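Long-range contacts in adhesion G-protein coupled receptor G6 (Danio rerio, PDB 6V55), which acts as a calcium-binding adhesion receptor linked to myelination, whose extracellular region probably takes part in signalling at the cell surface: residues G189-S194 / C235-I240; F344-L349 / I402-L407; T348-D353 / L438-V443. All blocks are in the same frame, centred on the assembly; numbering follows the deposited sequence.

Contact 1: residues G189-S194 / C235-I240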
ATOM      1  N   GLY A 189       9.147  35.984  46.354  1.00 43.84           N
ATOM      2  CA  GLY A 189       9.956  37.188  46.430  1.00 44.68           C
ATOM      3  C   GLY A 189      11.179  37.007  47.308  1.00 44.48           C
ATOM      4  O   GLY A 189      12.249  36.577  46.851  1.00 42.35           O
ATOM      5  N   ALA A 190      11.021  37.353  48.584  1.00 44.63           N
ATOM      6  CA  ALA A 190      12.025  37.088  49.599  1.00 43.59           C
ATOM      7  C   ALA A 190      11.431  36.447  50.836  1.00 45.45           C
ATOM      8  O   ALA A 190      12.154  36.254  51.818  1.00 48.86           O
ATOM      9  CB  ALA A 190      12.750  38.380  50.006  1.00 42.78           C
ATOM     10  N   SER A 191      10.146  36.117  50.825  1.00 46.01           N
ATOM     11  CA  SER A 191       9.453  35.605  51.995  1.00 46.93           C
ATOM     12  C   SER A 191       9.222  34.107  51.857  1.00 44.17           C
ATOM     13  O   SER A 191       9.405  33.516  50.794  1.00 41.05           O
ATOM     14  CB  SER A 191       8.118  36.331  52.188  1.00 49.98           C
ATOM     15  OG  SER A 191       7.306  36.198  51.026  1.00 52.04           O
ATOM     16  N   TYR A 192       8.790  33.496  52.957  1.00 44.36           N
ATOM     17  CA  TYR A 192       8.534  32.063  53.017  1.00 42.06           C
ATOM     18  C   TYR A 192       7.104  31.829  53.474  1.00 41.84           C
ATOM     19  O   TYR A 192       6.725  32.224  54.585  1.00 42.57           O
ATOM     20  CB  TYR A 192       9.501  31.377  53.969  1.00 42.09           C
ATOM     21  CG  TYR A 192      10.894  31.214  53.452  1.00 43.26           C
ATOM     22  CD1 TYR A 192      11.323  30.003  52.893  1.00 43.53           C
ATOM     23  CD2 TYR A 192      11.797  32.276  53.537  1.00 45.07           C
ATOM     24  CE1 TYR A 192      12.632  29.865  52.418  1.00 46.45           C
ATOM     25  CE2 TYR A 192      13.079  32.160  53.076  1.00 48.29           C
ATOM     26  CZ  TYR A 192      13.496  30.963  52.519  1.00 50.75           C
ATOM     27  OH  TYR A 192      14.795  30.914  52.091  1.00 51.98           O
ATOM     28  N   CYS A 193       6.319  31.189  52.620  1.00 42.82           N
ATOM     29  CA  CYS A 193       4.929  30.855  52.906  1.00 45.59           C
ATOM     30  C   CYS A 193       4.851  29.340  53.033  1.00 42.89           C
ATOM     31  O   CYS A 193       4.884  28.628  52.022  1.00 39.34           O
ATOM     32  CB  CYS A 193       4.012  31.388  51.807  1.00 51.68           C
ATOM     33  SG  CYS A 193       4.208  33.178  51.505  1.00 60.93           S
ATOM     34  N   SER A 194       4.773  28.844  54.271  1.00 44.74           N
ATOM     35  CA  SER A 194       4.760  27.406  54.502  1.00 41.13           C
ATOM     36  C   SER A 194       3.390  26.833  54.164  1.00 41.13           C
ATOM     37  O   SER A 194       2.355  27.378  54.563  1.00 39.71           O
ATOM     38  CB  SER A 194       5.123  27.082  55.946  1.00 40.94           C
ATOM     39  OG  SER A 194       4.434  25.914  56.367  1.00 40.70           O
ATOM     40  N   CYS A 235      -0.612  34.353  53.853  1.00 42.24           N
ATOM     41  CA  CYS A 235       0.806  34.652  54.018  1.00 47.30           C
ATOM     42  C   CYS A 235       0.935  36.163  53.904  1.00 53.72           C
ATOM     43  O   CYS A 235       1.056  36.699  52.801  1.00 58.87           O
ATOM     44  CB  CYS A 235       1.643  33.944  52.981  1.00 48.92           C
ATOM     45  SG  CYS A 235       3.432  34.104  53.190  1.00 56.86           S
ATOM     46  N   SER A 236       0.895  36.846  55.059  1.00 53.23           N
ATOM     47  CA  SER A 236       0.809  38.305  55.063  1.00 49.94           C
ATOM     48  C   SER A 236       2.116  38.967  54.654  1.00 48.57           C
ATOM     49  O   SER A 236       2.084  40.103  54.168  1.00 53.21           O
ATOM     50  CB  SER A 236       0.398  38.826  56.441  1.00 43.29           C
ATOM     51  OG  SER A 236       1.523  38.853  57.301  1.00 43.97           O
ATOM     52  N   ALA A 237       3.258  38.277  54.816  1.00 43.88           N
ATOM     53  CA  ALA A 237       4.542  38.789  54.337  1.00 43.99           C
ATOM     54  C   ALA A 237       4.597  38.901  52.821  1.00 42.40           C
ATOM     55  O   ALA A 237       5.322  39.756  52.305  1.00 42.54           O
ATOM     56  CB  ALA A 237       5.691  37.896  54.817  1.00 46.34           C
ATOM     57  N   SER A 238       3.822  38.095  52.106  1.00 41.66           N
ATOM     58  CA  SER A 238       3.879  38.030  50.653  1.00 42.63           C
ATOM     59  C   SER A 238       3.095  39.137  49.956  1.00 40.75           C
ATOM     60  O   SER A 238       3.081  39.167  48.723  1.00 40.16           O
ATOM     61  CB  SER A 238       3.363  36.673  50.161  1.00 40.23           C
ATOM     62  OG  SER A 238       1.960  36.698  49.937  1.00 39.84           O
ATOM     63  N   GLN A 239       2.436  40.040  50.688  1.00 41.22           N
ATOM     64  CA  GLN A 239       1.689  41.105  50.026  1.00 41.05           C
ATOM     65  C   GLN A 239       2.562  42.295  49.653  1.00 41.38           C
ATOM     66  O   GLN A 239       2.058  43.263  49.082  1.00 42.06           O
ATOM     67  CB  GLN A 239       0.544  41.576  50.909  1.00 41.38           C
ATOM     68  CG  GLN A 239      -0.113  40.494  51.736  1.00 42.80           C
ATOM     69  CD  GLN A 239      -1.194  41.065  52.647  1.00 45.82           C
ATOM     70  OE1 GLN A 239      -1.013  41.177  53.869  1.00 42.40           O
ATOM     71  NE2 GLN A 239      -2.320  41.454  52.046  1.00 47.50           N
ATOM     72  N   ILE A 240       3.847  42.234  49.982  1.00 43.68           N
ATOM     73  CA  ILE A 240       4.841  43.241  49.642  1.00 43.66           C
ATOM     74  C   ILE A 240       5.461  42.998  48.257  1.00 43.19           C
ATOM     75  O   ILE A 240       5.920  43.940  47.601  1.00 46.02           O
ATOM     76  CB  ILE A 240       5.863  43.205  50.800  1.00 42.89           C
ATOM     77  CG1 ILE A 240       5.148  43.567  52.085  1.00 43.47           C
ATOM     78  CG2 ILE A 240       7.001  44.155  50.676  1.00 43.35           C
ATOM     79  CD1 ILE A 240       4.455  44.921  52.053  1.00 43.69           C
TER

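Contact 2: residues F344-L349 / I402-L407. Unlike the reference sequence in segment 402-407: I402 (reference Thr).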
ATOM      1  N   PHE A 344      -1.491 -18.939  18.019  1.00 32.91           N
ATOM      2  CA  PHE A 344      -0.721 -20.133  18.324  1.00 23.30           C
ATOM      3  C   PHE A 344       0.732 -19.804  18.652  1.00 23.27           C
ATOM      4  O   PHE A 344       1.332 -18.924  18.034  1.00 24.76           O
ATOM      5  CB  PHE A 344      -0.780 -21.071  17.147  1.00 20.55           C
ATOM      6  CG  PHE A 344      -2.135 -21.651  16.907  1.00 26.59           C
ATOM      7  CD1 PHE A 344      -3.051 -21.018  16.062  1.00 29.24           C
ATOM      8  CD2 PHE A 344      -2.497 -22.842  17.523  1.00 28.89           C
ATOM      9  CE1 PHE A 344      -4.302 -21.580  15.821  1.00 30.68           C
ATOM     10  CE2 PHE A 344      -3.745 -23.412  17.301  1.00 30.56           C
ATOM     11  CZ  PHE A 344      -4.647 -22.783  16.439  1.00 32.58           C
ATOM     12  N   TYR A 345       1.296 -20.521  19.624  1.00 24.00           N
ATOM     13  CA  TYR A 345       2.673 -20.355  20.071  1.00 22.80           C
ATOM     14  C   TYR A 345       3.350 -21.718  20.127  1.00 25.46           C
ATOM     15  O   TYR A 345       2.718 -22.704  20.512  1.00 33.97           O
ATOM     16  CB  TYR A 345       2.728 -19.732  21.459  1.00 24.59           C
ATOM     17  CG  TYR A 345       2.154 -18.337  21.586  1.00 30.89           C
ATOM     18  CD1 TYR A 345       2.973 -17.214  21.450  1.00 31.96           C
ATOM     19  CD2 TYR A 345       0.803 -18.140  21.877  1.00 31.68           C
ATOM     20  CE1 TYR A 345       2.466 -15.939  21.590  1.00 36.32           C
ATOM     21  CE2 TYR A 345       0.278 -16.861  22.010  1.00 35.69           C
ATOM     22  CZ  TYR A 345       1.117 -15.761  21.863  1.00 41.78           C
ATOM     23  OH  TYR A 345       0.617 -14.472  22.004  1.00 48.37           O
ATOM     24  N   ARG A 346       4.633 -21.784  19.770  1.00 20.32           N
ATOM     25  CA  ARG A 346       5.421 -23.008  19.902  1.00 22.69           C
ATOM     26  C   ARG A 346       6.455 -22.818  21.004  1.00 22.30           C
ATOM     27  O   ARG A 346       7.162 -21.806  21.003  1.00 24.24           O
ATOM     28  CB  ARG A 346       6.108 -23.332  18.578  1.00 24.81           C
ATOM     29  CG  ARG A 346       6.999 -24.562  18.574  1.00 29.85           C
ATOM     30  CD  ARG A 346       7.815 -24.656  17.259  1.00 30.28           C
ATOM     31  NE  ARG A 346       8.676 -23.483  17.153  1.00 34.61           N
ATOM     32  CZ  ARG A 346       8.619 -22.567  16.183  1.00 34.11           C
ATOM     33  NH1 ARG A 346       7.753 -22.689  15.175  1.00 29.93           N
ATOM     34  NH2 ARG A 346       9.446 -21.520  16.224  1.00 33.95           N
ATOM     35  N   SER A 347       6.551 -23.772  21.947  1.00 20.32           N
ATOM     36  CA  SER A 347       7.503 -23.629  23.048  1.00 20.73           C
ATOM     37  C   SER A 347       8.440 -24.823  23.153  1.00 21.04           C
ATOM     38  O   SER A 347       8.103 -25.948  22.764  1.00 20.99           O
ATOM     39  CB  SER A 347       6.831 -23.446  24.422  1.00 22.74           C
ATOM     40  OG  SER A 347       5.814 -24.405  24.628  1.00 27.60           O
ATOM     41  N   THR A 348       9.630 -24.560  23.695  1.00 21.37           N
ATOM     42  CA  THR A 348      10.634 -25.584  23.961  1.00 22.01           C
ATOM     43  C   THR A 348      10.896 -25.598  25.458  1.00 25.75           C
ATOM     44  O   THR A 348      11.404 -24.616  26.015  1.00 26.34           O
ATOM     45  CB  THR A 348      11.919 -25.331  23.179  1.00 22.64           C
ATOM     46  OG1 THR A 348      11.652 -25.543  21.789  1.00 26.00           O
ATOM     47  CG2 THR A 348      13.037 -26.285  23.622  1.00 22.22           C
ATOM     48  N   LEU A 349      10.540 -26.706  26.098  1.00 25.52           N
ATOM     49  CA  LEU A 349      10.647 -26.869  27.534  1.00 23.96           C
ATOM     50  C   LEU A 349      11.799 -27.809  27.838  1.00 24.15           C
ATOM     51  O   LEU A 349      11.883 -28.888  27.253  1.00 25.44           O
ATOM     52  CB  LEU A 349       9.346 -27.425  28.110  1.00 23.67           C
ATOM     53  CG  LEU A 349       8.109 -26.559  27.898  1.00 22.41           C
ATOM     54  CD1 LEU A 349       6.856 -27.414  27.756  1.00 22.23           C
ATOM     55  CD2 LEU A 349       7.971 -25.618  29.043  1.00 22.63           C
ATOM     56  N   ILE A 402      13.652 -32.877  27.021  1.00 23.03           N
ATOM     57  CA  ILE A 402      13.339 -31.709  26.211  1.00 22.05           C
ATOM     58  C   ILE A 402      12.042 -31.997  25.473  1.00 23.76           C
ATOM     59  O   ILE A 402      11.938 -32.997  24.751  1.00 21.98           O
ATOM     60  CB  ILE A 402      14.473 -31.341  25.242  1.00 21.96           C
ATOM     61  CG1 ILE A 402      15.756 -31.090  26.026  1.00 22.12           C
ATOM     62  CG2 ILE A 402      14.114 -30.088  24.482  1.00 21.69           C
ATOM     63  CD1 ILE A 402      16.920 -30.553  25.224  1.00 22.07           C
ATOM     64  N   TYR A 403      11.056 -31.110  25.660  1.00 23.38           N
ATOM     65  CA  TYR A 403       9.708 -31.234  25.128  1.00 21.72           C
ATOM     66  C   TYR A 403       9.428 -30.110  24.146  1.00 21.45           C
ATOM     67  O   TYR A 403       9.908 -28.984  24.315  1.00 21.36           O
ATOM     68  CB  TYR A 403       8.662 -31.181  26.251  1.00 21.86           C
ATOM     69  CG  TYR A 403       8.570 -32.453  27.052  1.00 22.13           C
ATOM     70  CD1 TYR A 403       7.612 -33.415  26.747  1.00 22.23           C
ATOM     71  CD2 TYR A 403       9.449 -32.701  28.093  1.00 22.32           C
ATOM     72  CE1 TYR A 403       7.524 -34.593  27.465  1.00 22.51           C
ATOM     73  CE2 TYR A 403       9.369 -33.868  28.826  1.00 23.79           C
ATOM     74  CZ  TYR A 403       8.406 -34.811  28.504  1.00 25.00           C
ATOM     75  OH  TYR A 403       8.329 -35.986  29.218  1.00 30.07           O
ATOM     76  N   LEU A 404       8.628 -30.418  23.131  1.00 21.33           N
ATOM     77  CA  LEU A 404       8.134 -29.431  22.182  1.00 26.15           C
ATOM     78  C   LEU A 404       6.624 -29.318  22.346  1.00 28.97           C
ATOM     79  O   LEU A 404       5.924 -30.329  22.240  1.00 31.08           O
ATOM     80  CB  LEU A 404       8.490 -29.849  20.762  1.00 20.96           C
ATOM     81  CG  LEU A 404       8.115 -28.901  19.639  1.00 24.08           C
ATOM     82  CD1 LEU A 404       8.884 -27.603  19.762  1.00 20.61           C
ATOM     83  CD2 LEU A 404       8.438 -29.601  18.336  1.00 21.65           C
ATOM     84  N   ALA A 405       6.115 -28.097  22.579  1.00 26.21           N
ATOM     85  CA  ALA A 405       4.717 -27.914  22.954  1.00 21.12           C
ATOM     86  C   ALA A 405       4.057 -26.800  22.159  1.00 26.44           C
ATOM     87  O   ALA A 405       4.657 -25.746  21.916  1.00 29.24           O
ATOM     88  CB  ALA A 405       4.571 -27.598  24.437  1.00 21.35           C
ATOM     89  N   LEU A 406       2.780 -27.028  21.805  1.00 22.93           N
ATOM     90  CA  LEU A 406       1.923 -26.056  21.128  1.00 22.74           C
ATOM     91  C   LEU A 406       0.955 -25.457  22.136  1.00 30.74           C
ATOM     92  O   LEU A 406       0.055 -26.150  22.618  1.00 39.01           O
ATOM     93  CB  LEU A 406       1.146 -26.716  19.990  1.00 24.67           C
ATOM     94  CG  LEU A 406       0.274 -25.814  19.104  1.00 23.49           C
ATOM     95  CD1 LEU A 406       1.153 -24.910  18.288  1.00 20.36           C
ATOM     96  CD2 LEU A 406      -0.609 -26.640  18.205  1.00 20.58           C
ATOM     97  N   LEU A 407       1.126 -24.177  22.444  1.00 32.27           N
ATOM     98  CA  LEU A 407       0.169 -23.429  23.251  1.00 28.35           C
ATOM     99  C   LEU A 407      -0.755 -22.668  22.315  1.00 32.70           C
ATOM    100  O   LEU A 407      -0.296 -22.099  21.321  1.00 35.76           O
ATOM    101  CB  LEU A 407       0.871 -22.447  24.190  1.00 23.19           C
ATOM    102  CG  LEU A 407       2.226 -22.897  24.739  1.00 24.62           C
ATOM    103  CD1 LEU A 407       2.999 -21.750  25.376  1.00 21.49           C
ATOM    104  CD2 LEU A 407       2.036 -24.009  25.732  1.00 21.63           C
TER

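Contact 3: residues T348-D353 / L438-V443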
ATOM      1  N   THR A 348       9.630 -24.560  23.695  1.00 21.37           N
ATOM      2  CA  THR A 348      10.634 -25.584  23.961  1.00 22.01           C
ATOM      3  C   THR A 348      10.896 -25.598  25.458  1.00 25.75           C
ATOM      4  O   THR A 348      11.404 -24.616  26.015  1.00 26.34           O
ATOM      5  CB  THR A 348      11.919 -25.331  23.179  1.00 22.64           C
ATOM      6  OG1 THR A 348      11.652 -25.543  21.789  1.00 26.00           O
ATOM      7  CG2 THR A 348      13.037 -26.285  23.622  1.00 22.22           C
ATOM      8  N   LEU A 349      10.540 -26.706  26.098  1.00 25.52           N
ATOM      9  CA  LEU A 349      10.647 -26.869  27.534  1.00 23.96           C
ATOM     10  C   LEU A 349      11.799 -27.809  27.838  1.00 24.15           C
ATOM     11  O   LEU A 349      11.883 -28.888  27.253  1.00 25.44           O
ATOM     12  CB  LEU A 349       9.346 -27.425  28.110  1.00 23.67           C
ATOM     13  CG  LEU A 349       8.109 -26.559  27.898  1.00 22.41           C
ATOM     14  CD1 LEU A 349       6.856 -27.414  27.756  1.00 22.23           C
ATOM     15  CD2 LEU A 349       7.971 -25.618  29.043  1.00 22.63           C
ATOM     16  N   VAL A 350      12.680 -27.393  28.746  1.00 28.48           N
ATOM     17  CA  VAL A 350      13.763 -28.226  29.260  1.00 28.21           C
ATOM     18  C   VAL A 350      13.443 -28.512  30.722  1.00 25.87           C
ATOM     19  O   VAL A 350      13.411 -27.594  31.547  1.00 24.78           O
ATOM     20  CB  VAL A 350      15.124 -27.539  29.112  1.00 24.45           C
ATOM     21  CG1 VAL A 350      16.181 -28.347  29.817  1.00 25.00           C
ATOM     22  CG2 VAL A 350      15.450 -27.364  27.643  1.00 24.06           C
ATOM     23  N   VAL A 351      13.156 -29.770  31.043  1.00 24.70           N
ATOM     24  CA  VAL A 351      12.731 -30.146  32.384  1.00 25.04           C
ATOM     25  C   VAL A 351      13.721 -31.162  32.955  1.00 25.54           C
ATOM     26  O   VAL A 351      14.449 -31.830  32.217  1.00 26.30           O
ATOM     27  CB  VAL A 351      11.282 -30.698  32.405  1.00 25.05           C
ATOM     28  CG1 VAL A 351      10.307 -29.715  31.765  1.00 24.26           C
ATOM     29  CG2 VAL A 351      11.188 -32.029  31.713  1.00 24.95           C
ATOM     30  N   THR A 352      13.773 -31.256  34.289  1.00 25.99           N
ATOM     31  CA  THR A 352      14.572 -32.284  34.965  1.00 30.85           C
ATOM     32  C   THR A 352      13.660 -33.182  35.795  1.00 26.87           C
ATOM     33  O   THR A 352      13.013 -32.717  36.733  1.00 26.70           O
ATOM     34  CB  THR A 352      15.671 -31.687  35.850  1.00 27.05           C
ATOM     35  OG1 THR A 352      16.668 -31.106  35.020  1.00 27.01           O
ATOM     36  CG2 THR A 352      16.342 -32.751  36.657  1.00 27.57           C
ATOM     37  N   ASP A 353      13.616 -34.461  35.445  1.00 26.56           N
ATOM     38  CA  ASP A 353      12.809 -35.451  36.133  1.00 26.66           C
ATOM     39  C   ASP A 353      13.727 -36.225  37.058  1.00 30.82           C
ATOM     40  O   ASP A 353      14.686 -36.845  36.591  1.00 31.48           O
ATOM     41  CB  ASP A 353      12.154 -36.400  35.124  1.00 27.77           C
ATOM     42  CG  ASP A 353      10.930 -37.120  35.685  1.00 33.38           C
ATOM     43  OD1 ASP A 353      10.054 -37.508  34.886  1.00 36.89           O
ATOM     44  OD2 ASP A 353      10.829 -37.313  36.916  1.00 38.18           O
ATOM     45  N   LEU A 438      11.398 -27.059  35.903  1.00 31.69           N
ATOM     46  CA  LEU A 438      11.702 -26.357  34.661  1.00 34.97           C
ATOM     47  C   LEU A 438      13.104 -25.742  34.737  1.00 37.37           C
ATOM     48  O   LEU A 438      13.390 -24.954  35.646  1.00 40.43           O
ATOM     49  CB  LEU A 438      10.642 -25.285  34.408  1.00 31.53           C
ATOM     50  CG  LEU A 438      10.748 -24.380  33.187  1.00 25.18           C
ATOM     51  CD1 LEU A 438      10.216 -25.103  31.989  1.00 26.14           C
ATOM     52  CD2 LEU A 438       9.958 -23.129  33.426  1.00 22.74           C
ATOM     53  N   ASP A 439      13.976 -26.106  33.792  1.00 33.42           N
ATOM     54  CA  ASP A 439      15.336 -25.569  33.703  1.00 35.76           C
ATOM     55  C   ASP A 439      15.428 -24.368  32.782  1.00 35.43           C
ATOM     56  O   ASP A 439      16.279 -23.486  32.979  1.00 37.39           O
ATOM     57  CB  ASP A 439      16.309 -26.627  33.177  1.00 41.34           C
ATOM     58  CG  ASP A 439      16.447 -27.793  34.107  1.00 47.32           C
ATOM     59  OD1 ASP A 439      16.395 -27.569  35.342  1.00 51.15           O
ATOM     60  OD2 ASP A 439      16.601 -28.929  33.602  1.00 47.63           O
ATOM     61  N   SER A 440      14.573 -24.347  31.767  1.00 35.19           N
ATOM     62  CA  SER A 440      14.653 -23.424  30.654  1.00 31.58           C
ATOM     63  C   SER A 440      13.327 -23.497  29.925  1.00 30.30           C
ATOM     64  O   SER A 440      12.726 -24.573  29.831  1.00 32.22           O
ATOM     65  CB  SER A 440      15.808 -23.798  29.720  1.00 35.32           C
ATOM     66  OG  SER A 440      15.501 -23.483  28.375  1.00 44.34           O
ATOM     67  N   VAL A 441      12.866 -22.351  29.429  1.00 26.93           N
ATOM     68  CA  VAL A 441      11.752 -22.327  28.485  1.00 21.88           C
ATOM     69  C   VAL A 441      11.992 -21.177  27.520  1.00 23.01           C
ATOM     70  O   VAL A 441      12.449 -20.104  27.923  1.00 29.14           O
ATOM     71  CB  VAL A 441      10.384 -22.231  29.205  1.00 25.42           C
ATOM     72  CG1 VAL A 441      10.335 -21.072  30.202  1.00 31.23           C
ATOM     73  CG2 VAL A 441       9.217 -22.165  28.225  1.00 24.86           C
ATOM     74  N   THR A 442      11.802 -21.438  26.229  1.00 25.12           N
ATOM     75  CA  THR A 442      11.654 -20.395  25.222  1.00 26.11           C
ATOM     76  C   THR A 442      10.299 -20.585  24.551  1.00 25.63           C
ATOM     77  O   THR A 442       9.895 -21.723  24.293  1.00 24.96           O
ATOM     78  CB  THR A 442      12.765 -20.465  24.182  1.00 24.13           C
ATOM     79  OG1 THR A 442      12.614 -21.687  23.473  1.00 26.18           O
ATOM     80  CG2 THR A 442      14.155 -20.463  24.838  1.00 25.37           C
ATOM     81  N   VAL A 443       9.583 -19.483  24.305  1.00 26.24           N
ATOM     82  CA  VAL A 443       8.286 -19.487  23.627  1.00 24.39           C
ATOM     83  C   VAL A 443       8.388 -18.572  22.415  1.00 28.76           C
ATOM     84  O   VAL A 443       8.862 -17.437  22.531  1.00 31.68           O
ATOM     85  CB  VAL A 443       7.139 -19.027  24.551  1.00 22.33           C
ATOM     86  CG1 VAL A 443       5.810 -18.986  23.813  1.00 21.07           C
ATOM     87  CG2 VAL A 443       7.014 -19.939  25.755  1.00 21.97           C
TER

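Contact 1: residues G189-S194 / C235-I240
No ring enters the junction: the one aromatic side chain of the two segments, Y192, has its CB pointing away from 235-240 and packs edge-to-face with F187. The Y192 side chain also touches E185 and S256. On the other segment the S238 hydroxyl oxygen lies in the plane of the C235 carbonyl and donates to its O, OG to O 3.0 Å. The S238 backbone N reaches that same C235 O at 3.2 Å, so two donors from one residue pin the carbonyl and curl the loop tightly after the cysteine. W215 supplies its indole NE1 to S238 OG, which makes this buried hydroxyl both donor and acceptor.

The covalent link is C193 SG to C235 SG, 2.1 Å, with chi3 -75°. The two cysteines reach it differently: the C193 sulfur sits beside its own backbone N (chi1 -55°), while that of C235 is anti to its N (chi1 -174°). S238 CB rests against C193 SG at 3.8 Å. Two residues before C193, S191 CB meets A237 CB at 3.9 Å, the S191 hydroxyl being bonded to I188 O.

The contact belongs to the pentraxin-like domain, a beta-sandwich of the concanavalin type. Strand 191-194 is outermost in its five-stranded sheet, pairing with 185-188; C235 directly follows 229-234, outermost in the six-stranded sheet. The disulfide therefore ties the outer strand of one sheet to the loop that leaves the outer strand of the other, and both cysteines lean on I222 of strand 221-226.

Contact 2: residues F344-L349 / I402-L407
This is the middle of the five-stranded antiparallel sheet of the SEA domain, where strand 342-353 runs between 399-410 and 436-445. Strands 344-349 and 402-407 pair in unbroken register, the axes of the two segments approaching to 4.7 Å. Hydrogen-bonded pairs Y345–L407, S347–A405 and L349–Y403 alternate with the non-hydrogen-bonded pairs R346–L406 and T348–L404, and each of the three bonded pairs has both of its N-H···O=C links.

On the face carrying Y345, S347, L349, Y403, A405 and L407 the sheet is covered by helix 361-374: L349 and L407 touch L369, and Y403 lies on A361 and I365. Within that layer L349 CD1 packs on A405 CB at 4.0 Å. The other face is partly polar, because R346 extends to a salt bridge with E447 and gives NH1 to Y492 O. L404 and L406 both hold CG anti to the backbone N (chi1 -177° and -176°), which swings their CD1 methyls over the partner strand. L404 CD1 lies against R346 CG at 3.8 Å, and L406 CD1 sits 3.5 Å from Y345 O.

At the centre A405 O is gripped twice by one residue. S347 N comes nearly along the C=O axis at 2.7 Å, and S347 OG, with chi1 48° setting it between its own backbone N and carbonyl carbon, donates to A405 O at 3.2 Å from above the carbonyl plane.

Contact 3: residues T348-D353 / L438-V443
T352 OG1 donates to D439 OD2 over 2.6 Å, entering on the syn lone pair of the carboxylate, and R400 forms a salt bridge to the same OD2. One carboxylate oxygen thus has both a hydroxyl and a guanidinium as partners, which would probably keep the aspartate ionised. An alanine at T352 would remove the hydroxyl and probably leave the D439 carboxylate less firmly oriented, with R400 still beside it.

Next comes the backbone. V350 O takes D439 N almost along its C=O axis at 2.8 Å and, only weakly, S440 N at 3.5 Å, so one carbonyl serves two successive amides. In return V350 N bonds to S440 O. Farther along, T348 and T442 exchange both of their backbone bonds, T348 N to T442 O being the straighter.

Packing divides by face. V350 CG1, anti to the backbone N (chi1 172°), crosses D439 at about a right angle and touches D439 CB at 3.8 Å, while the V350 and S440 CB atoms meet at 3.9 Å. On the opposite, buried face L349 CD2 touches both L438 CD1 at 3.7 Å and V441 CG2 at 3.8 Å; the L349 side chain runs alongside V441 and crosses L438 obliquely. Helix 361-374 covers L349 and L438, and L426 of helix 419-427 meets V441.

D439 and S440 standing together opposite V350 make a classic beta bulge, set in the helix-covered antiparallel sheet of a ferredoxin-like SEA fold.

In the fold
Contacts 2 and 3 belong to one SEA-domain sheet: both use strand 342-353, share T348 and L349, and have centres about 10 Å apart. They touch directly where S347 and Y345 meet V443. Contact 1 lies in the pentraxin-like region, its centre about 68 Å from that of contact 2. Contact 2 is the most regular and has no exposed residue, its backbone ladder backed by aliphatic packing. Contact 3 is only partly buried, with a bulge, a hydroxyl–carboxylate bond with a salt bridge beside it toward its more open side, and leucine and valine beneath the helices. Contact 1 is mostly buried yet lies at sheet margins, joined by a covalent bond where the others rely on strand pairing.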